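PDB 3PSM: defensin from Pachyrhizus erosus, which probably defends the plant against fungi as a small, disulfide-rich antimicrobial protein of the gamma-thionin (plant defensin) family. Local coordinates for residues 2-7 / 32-37; 8-13 / 39-44. All blocks are in the same frame, centred on the assembly; numbering follows the deposited sequence.

Contact 1 (2-7 / 32-37); sequences TCENLA and KGRCRD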
ATOM      1  N   THR A   2      -1.299 -11.700 -15.437  1.00 29.41           N
ATOM      2  CA  THR A   2      -0.476 -11.224 -14.361  1.00 29.72           C
ATOM      3  C   THR A   2       0.269 -12.398 -13.732  1.00 28.17           C
ATOM      4  O   THR A   2       0.016 -13.562 -13.958  1.00 35.13           O
ATOM      5  CB  THR A   2      -1.244 -10.553 -13.223  1.00 32.98           C
ATOM      6  OG1 THR A   2      -2.072 -11.538 -12.612  1.00 35.93           O
ATOM      7  CG2 THR A   2      -2.081  -9.374 -13.740  1.00 36.43           C
ATOM      8  N   CYS A   3       1.420 -11.986 -13.130  1.00 24.43           N
ATOM      9  CA  CYS A   3       2.462 -12.871 -12.664  1.00 21.73           C
ATOM     10  C   CYS A   3       2.900 -12.387 -11.296  1.00 17.90           C
ATOM     11  O   CYS A   3       2.996 -11.150 -11.104  1.00 19.69           O
ATOM     12  CB  CYS A   3       3.698 -12.882 -13.564  1.00 26.20           C
ATOM     13  SG  CYS A   3       3.436 -13.746 -15.117  1.00 30.22           S
ATOM     14  N   GLU A   4       3.151 -13.298 -10.374  1.00 16.13           N
ATOM     15  CA  GLU A   4       3.564 -12.978  -9.007  1.00 12.99           C
ATOM     16  C   GLU A   4       4.944 -13.571  -8.764  1.00 13.32           C
ATOM     17  O   GLU A   4       5.142 -14.783  -8.885  1.00 16.82           O
ATOM     18  CB  GLU A   4       2.479 -13.448  -8.040  1.00 14.46           C
ATOM     19  CG  GLU A   4       2.752 -12.947  -6.639  1.00 14.01           C
ATOM     20  CD  GLU A   4       1.755 -13.313  -5.576  1.00 14.70           C
ATOM     21  OE1 GLU A   4       1.438 -12.464  -4.738  1.00 15.34           O
ATOM     22  OE2 GLU A   4       1.194 -14.443  -5.661  1.00 22.27           O
ATOM     23  N   ASN A   5       5.920 -12.713  -8.446  1.00 12.43           N
ATOM     24  CA  ASN A   5       7.284 -13.136  -8.144  1.00 12.28           C
ATOM     25  C   ASN A   5       7.830 -12.323  -7.003  1.00 10.74           C
ATOM     26  O   ASN A   5       7.262 -11.273  -6.617  1.00 11.36           O
ATOM     27  CB  ASN A   5       8.171 -13.004  -9.369  1.00 14.41           C
ATOM     28  CG  ASN A   5       7.840 -14.160 -10.314  1.00 18.43           C
ATOM     29  OD1 ASN A   5       8.349 -15.263 -10.143  1.00 20.53           O
ATOM     30  ND2 ASN A   5       6.932 -14.039 -11.259  1.00 21.19           N
ATOM     31  N   LEU A   6       8.913 -12.801  -6.405  1.00 11.35           N
ATOM     32  CA  LEU A   6       9.521 -12.079  -5.289  1.00 10.99           C
ATOM     33  C   LEU A   6       9.895 -10.666  -5.681  1.00 10.48           C
ATOM     34  O   LEU A   6      10.364 -10.383  -6.784  1.00 12.51           O
ATOM     35  CB  LEU A   6      10.791 -12.811  -4.805  1.00 12.15           C
ATOM     36  CG  LEU A   6      10.502 -14.064  -4.021  1.00 13.46           C
ATOM     37  CD1 LEU A   6      11.839 -14.815  -3.832  1.00 17.02           C
ATOM     38  CD2 LEU A   6       9.876 -13.807  -2.660  1.00 13.90           C
ATOM     39  N   ALA A   7       9.737  -9.743  -4.746  1.00 10.46           N
ATOM     40  CA  ALA A   7      10.298  -8.414  -4.876  1.00 11.00           C
ATOM     41  C   ALA A   7      11.794  -8.523  -5.137  1.00 11.41           C
ATOM     42  O   ALA A   7      12.448  -9.447  -4.610  1.00 14.10           O
ATOM     43  CB  ALA A   7       9.992  -7.613  -3.631  1.00 11.24           C
ATOM     44  N   LYS A  32       0.885  -4.508  -7.411  1.00 10.69           N
ATOM     45  CA  LYS A  32       0.591  -4.665  -5.999  1.00 10.23           C
ATOM     46  C   LYS A  32       1.601  -5.591  -5.383  1.00  8.78           C
ATOM     47  O   LYS A  32       2.374  -6.276  -6.085  1.00  9.57           O
ATOM     48  CB  LYS A  32      -0.829  -5.164  -5.750  1.00 11.39           C
ATOM     49  CG  LYS A  32      -1.083  -6.540  -6.305  1.00 14.59           C
ATOM     50  CD  LYS A  32      -2.513  -6.997  -6.071  1.00 21.77           C
ATOM     51  CE  LYS A  32      -2.758  -8.402  -6.589  1.00 29.14           C
ATOM     52  NZ  LYS A  32      -4.124  -8.805  -6.206  1.00 38.65           N
ATOM     53  N   GLY A  33       1.621  -5.617  -4.066  1.00  8.66           N
ATOM     54  CA  GLY A  33       2.434  -6.542  -3.322  1.00  8.54           C
ATOM     55  C   GLY A  33       1.707  -7.088  -2.110  1.00  8.37           C
ATOM     56  O   GLY A  33       0.834  -6.430  -1.548  1.00  9.08           O
ATOM     57  N   ARG A  34       2.156  -8.259  -1.673  1.00  8.42           N
ATOM     58  CA  ARG A  34       1.679  -8.863  -0.445  1.00  8.63           C
ATOM     59  C   ARG A  34       2.779  -9.738   0.142  1.00  8.59           C
ATOM     60  O   ARG A  34       3.605 -10.295  -0.603  1.00  8.92           O
ATOM     61  CB  ARG A  34       0.426  -9.696  -0.640  1.00 10.10           C
ATOM     62  CG  ARG A  34       0.672 -10.884  -1.573  1.00 11.47           C
ATOM     63  CD  ARG A  34      -0.487 -11.823  -1.605  1.00 13.56           C
ATOM     64  NE  ARG A  34      -0.252 -12.885  -2.576  1.00 13.60           N
ATOM     65  CZ  ARG A  34      -0.917 -14.034  -2.594  1.00 14.80           C
ATOM     66  NH1 ARG A  34      -1.839 -14.296  -1.682  1.00 17.13           N
ATOM     67  NH2 ARG A  34      -0.580 -14.868  -3.572  1.00 18.28           N
ATOM     68  N   CYS A  35       2.748  -9.917   1.444  1.00  8.90           N
ATOM     69  CA  CYS A  35       3.564 -11.015   2.021  1.00  9.23           C
ATOM     70  C   CYS A  35       2.878 -12.339   1.753  1.00  9.69           C
ATOM     71  O   CYS A  35       1.665 -12.446   1.718  1.00 12.15           O
ATOM     72  CB  CYS A  35       3.682 -10.863   3.524  1.00 10.07           C
ATOM     73  SG  CYS A  35       4.249  -9.228   4.102  1.00  9.72           S
ATOM     74  N   ARG A  36       3.654 -13.372   1.574  1.00 10.64           N
ATOM     75  CA  ARG A  36       3.116 -14.728   1.511  1.00 12.08           C
ATOM     76  C   ARG A  36       3.526 -15.492   2.763  1.00 13.53           C
ATOM     77  O   ARG A  36       4.137 -14.941   3.685  1.00 13.31           O
ATOM     78  CB  ARG A  36       3.436 -15.427   0.166  1.00 13.18           C
ATOM     79  CG  ARG A  36       2.663 -14.735  -0.960  1.00 13.85           C
ATOM     80  CD  ARG A  36       2.859 -15.295  -2.320  1.00 16.54           C
ATOM     81  NE  ARG A  36       2.345 -16.634  -2.438  1.00 15.62           N
ATOM     82  CZ  ARG A  36       2.908 -17.688  -2.892  1.00 22.52           C
ATOM     83  NH1 ARG A  36       4.168 -17.686  -3.393  1.00 33.46           N
ATOM     84  NH2 ARG A  36       2.247 -18.853  -2.900  1.00 22.60           N
ATOM     85  N   ASP A  37       3.196 -16.756   2.851  1.00 14.02           N
ATOM     86  CA  ASP A  37       3.381 -17.557   4.051  1.00 15.85           C
ATOM     87  C   ASP A  37       4.829 -17.900   4.314  1.00 14.27           C
ATOM     88  O   ASP A  37       5.153 -18.426   5.394  1.00 16.75           O
ATOM     89  CB  ASP A  37       2.538 -18.826   3.972  1.00 18.05           C
ATOM     90  CG  ASP A  37       2.881 -19.794   2.872  1.00 23.25           C
ATOM     91  OD1 ASP A  37       2.397 -20.929   2.914  1.00 22.57           O
ATOM     92  OD2 ASP A  37       3.577 -19.435   1.917  1.00 40.45           O
TER

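Contact 2 (8-13 / 39-44); sequences DTFRGP and FRCWCT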
ATOM      1  N   ASP A   8      12.343  -7.564  -5.813  1.00 14.23           N
ATOM      2  CA  ASP A   8      13.751  -7.567  -6.078  1.00 14.08           C
ATOM      3  C   ASP A   8      14.599  -7.095  -4.897  1.00 12.52           C
ATOM      4  O   ASP A   8      15.648  -7.683  -4.636  1.00 15.16           O
ATOM      5  CB  ASP A   8      14.037  -6.673  -7.330  1.00 18.16           C
ATOM      6  CG  ASP A   8      13.734  -7.337  -8.667  1.00 24.92           C
ATOM      7  OD1 ASP A   8      13.568  -8.573  -8.756  1.00 26.44           O
ATOM      8  OD2 ASP A   8      13.678  -6.590  -9.678  1.00 38.70           O
ATOM      9  N   THR A   9      14.177  -6.052  -4.189  1.00 11.90           N
ATOM     10  CA  THR A   9      15.032  -5.359  -3.221  1.00 13.25           C
ATOM     11  C   THR A   9      14.325  -5.052  -1.925  1.00 12.47           C
ATOM     12  O   THR A   9      14.762  -4.232  -1.171  1.00 17.82           O
ATOM     13  CB  THR A   9      15.595  -4.054  -3.854  1.00 15.34           C
ATOM     14  OG1 THR A   9      14.476  -3.280  -4.327  1.00 19.05           O
ATOM     15  CG2 THR A   9      16.499  -4.401  -5.030  1.00 15.49           C
ATOM     16  N   PHE A  10      13.236  -5.718  -1.624  1.00 11.24           N
ATOM     17  CA  PHE A  10      12.578  -5.548  -0.318  1.00 10.42           C
ATOM     18  C   PHE A  10      13.513  -6.032   0.783  1.00 10.94           C
ATOM     19  O   PHE A  10      14.038  -7.140   0.680  1.00 12.89           O
ATOM     20  CB  PHE A  10      11.263  -6.301  -0.345  1.00 10.42           C
ATOM     21  CG  PHE A  10      10.444  -6.171   0.948  1.00  9.62           C
ATOM     22  CD1 PHE A  10       9.465  -5.189   1.077  1.00 10.81           C
ATOM     23  CD2 PHE A  10      10.636  -7.020   2.006  1.00 10.25           C
ATOM     24  CE1 PHE A  10       8.702  -5.096   2.211  1.00 11.41           C
ATOM     25  CE2 PHE A  10       9.841  -6.915   3.165  1.00 10.94           C
ATOM     26  CZ  PHE A  10       8.884  -5.955   3.251  1.00 11.57           C
ATOM     27  N   ARG A  11      13.650  -5.237   1.830  1.00 10.92           N
ATOM     28  CA  ARG A  11      14.559  -5.584   2.916  1.00 11.44           C
ATOM     29  C   ARG A  11      13.903  -6.235   4.105  1.00 12.72           C
ATOM     30  O   ARG A  11      12.959  -5.674   4.693  1.00 13.63           O
ATOM     31  CB  ARG A  11      15.236  -4.295   3.388  1.00 11.41           C
ATOM     32  CG  ARG A  11      16.297  -4.553   4.453  1.00 12.99           C
ATOM     33  CD  ARG A  11      17.050  -3.331   4.855  1.00 13.44           C
ATOM     34  NE  ARG A  11      17.855  -2.772   3.796  1.00 12.23           N
ATOM     35  CZ  ARG A  11      19.035  -3.132   3.389  1.00 12.60           C
ATOM     36  NH1 ARG A  11      19.680  -4.096   4.017  1.00 16.26           N
ATOM     37  NH2 ARG A  11      19.632  -2.494   2.374  1.00 12.98           N
ATOM     38  N   GLY A  12      14.482  -7.389   4.541  1.00 16.54           N
ATOM     39  CA  GLY A  12      14.096  -8.067   5.777  1.00 16.99           C
ATOM     40  C   GLY A  12      12.847  -8.895   5.567  1.00 13.71           C
ATOM     41  O   GLY A  12      12.251  -8.962   4.429  1.00 14.84           O
ATOM     42  N   PRO A  13      12.387  -9.510   6.634  1.00 13.57           N
ATOM     43  CA  PRO A  13      11.164 -10.311   6.492  1.00 12.59           C
ATOM     44  C   PRO A  13       9.964  -9.447   6.177  1.00 10.81           C
ATOM     45  O   PRO A  13       9.858  -8.282   6.633  1.00 12.00           O
ATOM     46  CB  PRO A  13      11.015 -10.973   7.882  1.00 14.43           C
ATOM     47  CG  PRO A  13      12.444 -10.920   8.424  1.00 17.18           C
ATOM     48  CD  PRO A  13      12.904  -9.560   8.000  1.00 16.47           C
ATOM     49  N   PHE A  39       6.938 -15.355   4.614  1.00 11.86           N
ATOM     50  CA  PHE A  39       7.446 -14.100   5.178  1.00 11.22           C
ATOM     51  C   PHE A  39       8.356 -13.379   4.219  1.00 10.63           C
ATOM     52  O   PHE A  39       9.299 -12.678   4.636  1.00 11.02           O
ATOM     53  CB  PHE A  39       8.109 -14.291   6.531  1.00 13.50           C
ATOM     54  CG  PHE A  39       7.139 -14.720   7.615  1.00 13.84           C
ATOM     55  CD1 PHE A  39       6.838 -16.072   7.773  1.00 17.14           C
ATOM     56  CD2 PHE A  39       6.574 -13.768   8.429  1.00 15.86           C
ATOM     57  CE1 PHE A  39       5.967 -16.419   8.817  1.00 20.49           C
ATOM     58  CE2 PHE A  39       5.727 -14.137   9.466  1.00 19.58           C
ATOM     59  CZ  PHE A  39       5.430 -15.460   9.641  1.00 22.00           C
ATOM     60  N   ARG A  40       8.034 -13.409   2.938  1.00  9.75           N
ATOM     61  CA  ARG A  40       8.701 -12.596   1.925  1.00  9.91           C
ATOM     62  C   ARG A  40       7.644 -11.797   1.155  1.00  9.43           C
ATOM     63  O   ARG A  40       6.456 -12.110   1.151  1.00  9.62           O
ATOM     64  CB  ARG A  40       9.481 -13.469   0.946  1.00 11.81           C
ATOM     65  CG  ARG A  40      10.660 -14.153   1.655  1.00 13.62           C
ATOM     66  CD  ARG A  40      11.564 -14.879   0.674  1.00 14.53           C
ATOM     67  NE  ARG A  40      10.812 -15.985   0.114  1.00 14.49           N
ATOM     68  CZ  ARG A  40      11.320 -16.973  -0.595  1.00 14.94           C
ATOM     69  NH1 ARG A  40      12.611 -16.975  -0.844  1.00 17.21           N
ATOM     70  NH2 ARG A  40      10.485 -17.925  -1.055  1.00 17.48           N
ATOM     71  N   CYS A  41       8.131 -10.717   0.542  1.00  8.63           N
ATOM     72  CA  CYS A  41       7.315  -9.802  -0.234  1.00  8.35           C
ATOM     73  C   CYS A  41       7.286 -10.227  -1.689  1.00  8.66           C
ATOM     74  O   CYS A  41       8.336 -10.402  -2.321  1.00  9.45           O
ATOM     75  CB  CYS A  41       7.923  -8.396  -0.120  1.00  8.64           C
ATOM     76  SG  CYS A  41       7.163  -7.133  -1.173  1.00  8.36           S
ATOM     77  N   TRP A  42       6.084 -10.429  -2.210  1.00  8.55           N
ATOM     78  CA  TRP A  42       5.827 -10.839  -3.575  1.00  9.04           C
ATOM     79  C   TRP A  42       5.042  -9.738  -4.282  1.00  8.92           C
ATOM     80  O   TRP A  42       4.034  -9.258  -3.799  1.00  9.60           O
ATOM     81  CB  TRP A  42       4.982 -12.128  -3.598  1.00 10.14           C
ATOM     82  CG  TRP A  42       5.732 -13.339  -3.077  1.00 10.19           C
ATOM     83  CD1 TRP A  42       6.053 -13.612  -1.772  1.00 11.09           C
ATOM     84  CD2 TRP A  42       6.213 -14.434  -3.863  1.00 11.07           C
ATOM     85  NE1 TRP A  42       6.730 -14.819  -1.749  1.00 12.29           N
ATOM     86  CE2 TRP A  42       6.847 -15.339  -2.984  1.00 12.29           C
ATOM     87  CE3 TRP A  42       6.204 -14.734  -5.232  1.00 11.82           C
ATOM     88  CZ2 TRP A  42       7.449 -16.497  -3.425  1.00 14.20           C
ATOM     89  CZ3 TRP A  42       6.801 -15.929  -5.644  1.00 13.63           C
ATOM     90  CH2 TRP A  42       7.393 -16.782  -4.734  1.00 14.58           C
ATOM     91  N   CYS A  43       5.551  -9.353  -5.465  1.00  9.09           N
ATOM     92  CA  CYS A  43       4.919  -8.375  -6.274  1.00  9.21           C
ATOM     93  C   CYS A  43       4.166  -9.046  -7.429  1.00 10.63           C
ATOM     94  O   CYS A  43       4.636 -10.030  -8.027  1.00 12.04           O
ATOM     95  CB  CYS A  43       5.917  -7.392  -6.917  1.00 10.19           C
ATOM     96  SG  CYS A  43       7.000  -6.499  -5.790  1.00  9.89           S
ATOM     97  N   THR A  44       3.049  -8.475  -7.788  1.00 10.57           N
ATOM     98  CA  THR A  44       2.280  -8.829  -8.990  1.00 12.62           C
ATOM     99  C   THR A  44       2.521  -7.796 -10.070  1.00 12.64           C
ATOM    100  O   THR A  44       2.492  -6.604  -9.808  1.00 12.11           O
ATOM    101  CB  THR A  44       0.785  -8.924  -8.656  1.00 14.07           C
ATOM    102  OG1 THR A  44       0.615  -9.967  -7.680  1.00 16.07           O
ATOM    103  CG2 THR A  44      -0.054  -9.300  -9.853  1.00 17.13           C
TER

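Contact 1 (2-7 / 32-37)
E4 and R34 reach across the middle strand of the three-stranded antiparallel sheet that plant defensins carry in their cysteine-stabilised alpha-beta fold. Strands 2-6 and 32-35 are the two outer strands of that sheet within the chain, and strand 41-46 runs between them, so they meet only through long side chains on the sheet surface; 113 Å² is buried in all.

The ionic interaction is a two-pronged salt bridge. R34 offers its side edge: NE donates to E4 OE1 at 2.8 Å with an N-H...O angle of 169°, and NH2 donates to E4 OE2, also at 2.8 Å and almost as straight. Each oxygen accepts through its syn lone pair, and the carboxylate and guanidinium planes lie 3° apart. One flat unit results, in which two bonds fix the rotation of both groups. Extended chains bring them together: CG of E4 stands anti to the backbone N (chi1 -171°), and R34 runs straight from CG to NE, so that the two side chains cross at about a right angle.

Weaker van der Waals and longer-range electrostatic contacts come from R36. Within its own segment, its CG lies over one face of the R34 guanidinium, toward the rim. Its own guanidinium makes a cation-pi contact with W42 of the middle strand, and the E4 side chain also touches that of W42. The second positive charge probably reinforces the carboxylate's ionised form, but at long range: R36 NE is 4.1 Å from E4 OE2, which lies well out of the guanidinium plane, whereas R36 CD touches the same oxygen at 3.8 Å.

Contact 2 (8-13 / 39-44)
Between P13 and F39 the two backbones come to 5.5 Å, CA to CA, and between F10 and C41 they stand 6.8 Å apart. Segment 8-13 has no regular secondary structure, while 39-44 leads from irregular chain into strand 41-46. The close end is marked by a CA-H...O contact: P13 CA lies 3.5 Å from F39 O, with an angle at the hydrogen of 123°, bent enough to suggest a minor attraction. The backbone hydrogen bonds beside this contact are made by flanking residues, C14 with F39 and A7 with C41, so the loop bows out between two points tied to the second segment.

In the fold, 8-13 belongs to the loop that leads from strand 2-6 to helix 17-27, and C41 is one of the strand cysteines of the cysteine-stabilised alpha-beta motif, bonded to C20 of that helix. C43 makes the companion disulfide to C24. The F10 side chain also touches S19 of the helix, placing it beside the seam where helix and sheet are cross-linked.

Across the contact the side-chain packing is chiefly that of F10 on C41. CG of F10 stands anti to the backbone N, which carries the ring to C41, and one face of it meets the cysteine; C41 CB sits over that face, 3.7 Å from the centroid and 17° off the normal, a CH-pi contact. It is displaced toward the rim on the CG side, where C41 CB approaches F10 CG to 3.5 Å. The sulfur takes a more slanting place: C41 SG is 4.3 Å from the ring centroid, 31° off the normal, and nearest to F10 CD1 at 3.8 Å.

Contacts 1 and 2 have centres 8 Å apart and meet in the same sheet, since strand 41-46 of contact 2 lies between the two strands of contact 1. Probable backbone hydrogen bonds join them directly, from C43 N to N5 O and from T44 N to K32 O. Contact 1 lies at the surface, has no buried residue among those touching, and depends on charge. Contact 2 is partly buried: C41 is enclosed, whereas P13 and F39 are exposed, and its chemistry is an aromatic face against a cysteine, with a slight CH...O approach. W42 and C41, consecutive on the middle strand, face these two different settings.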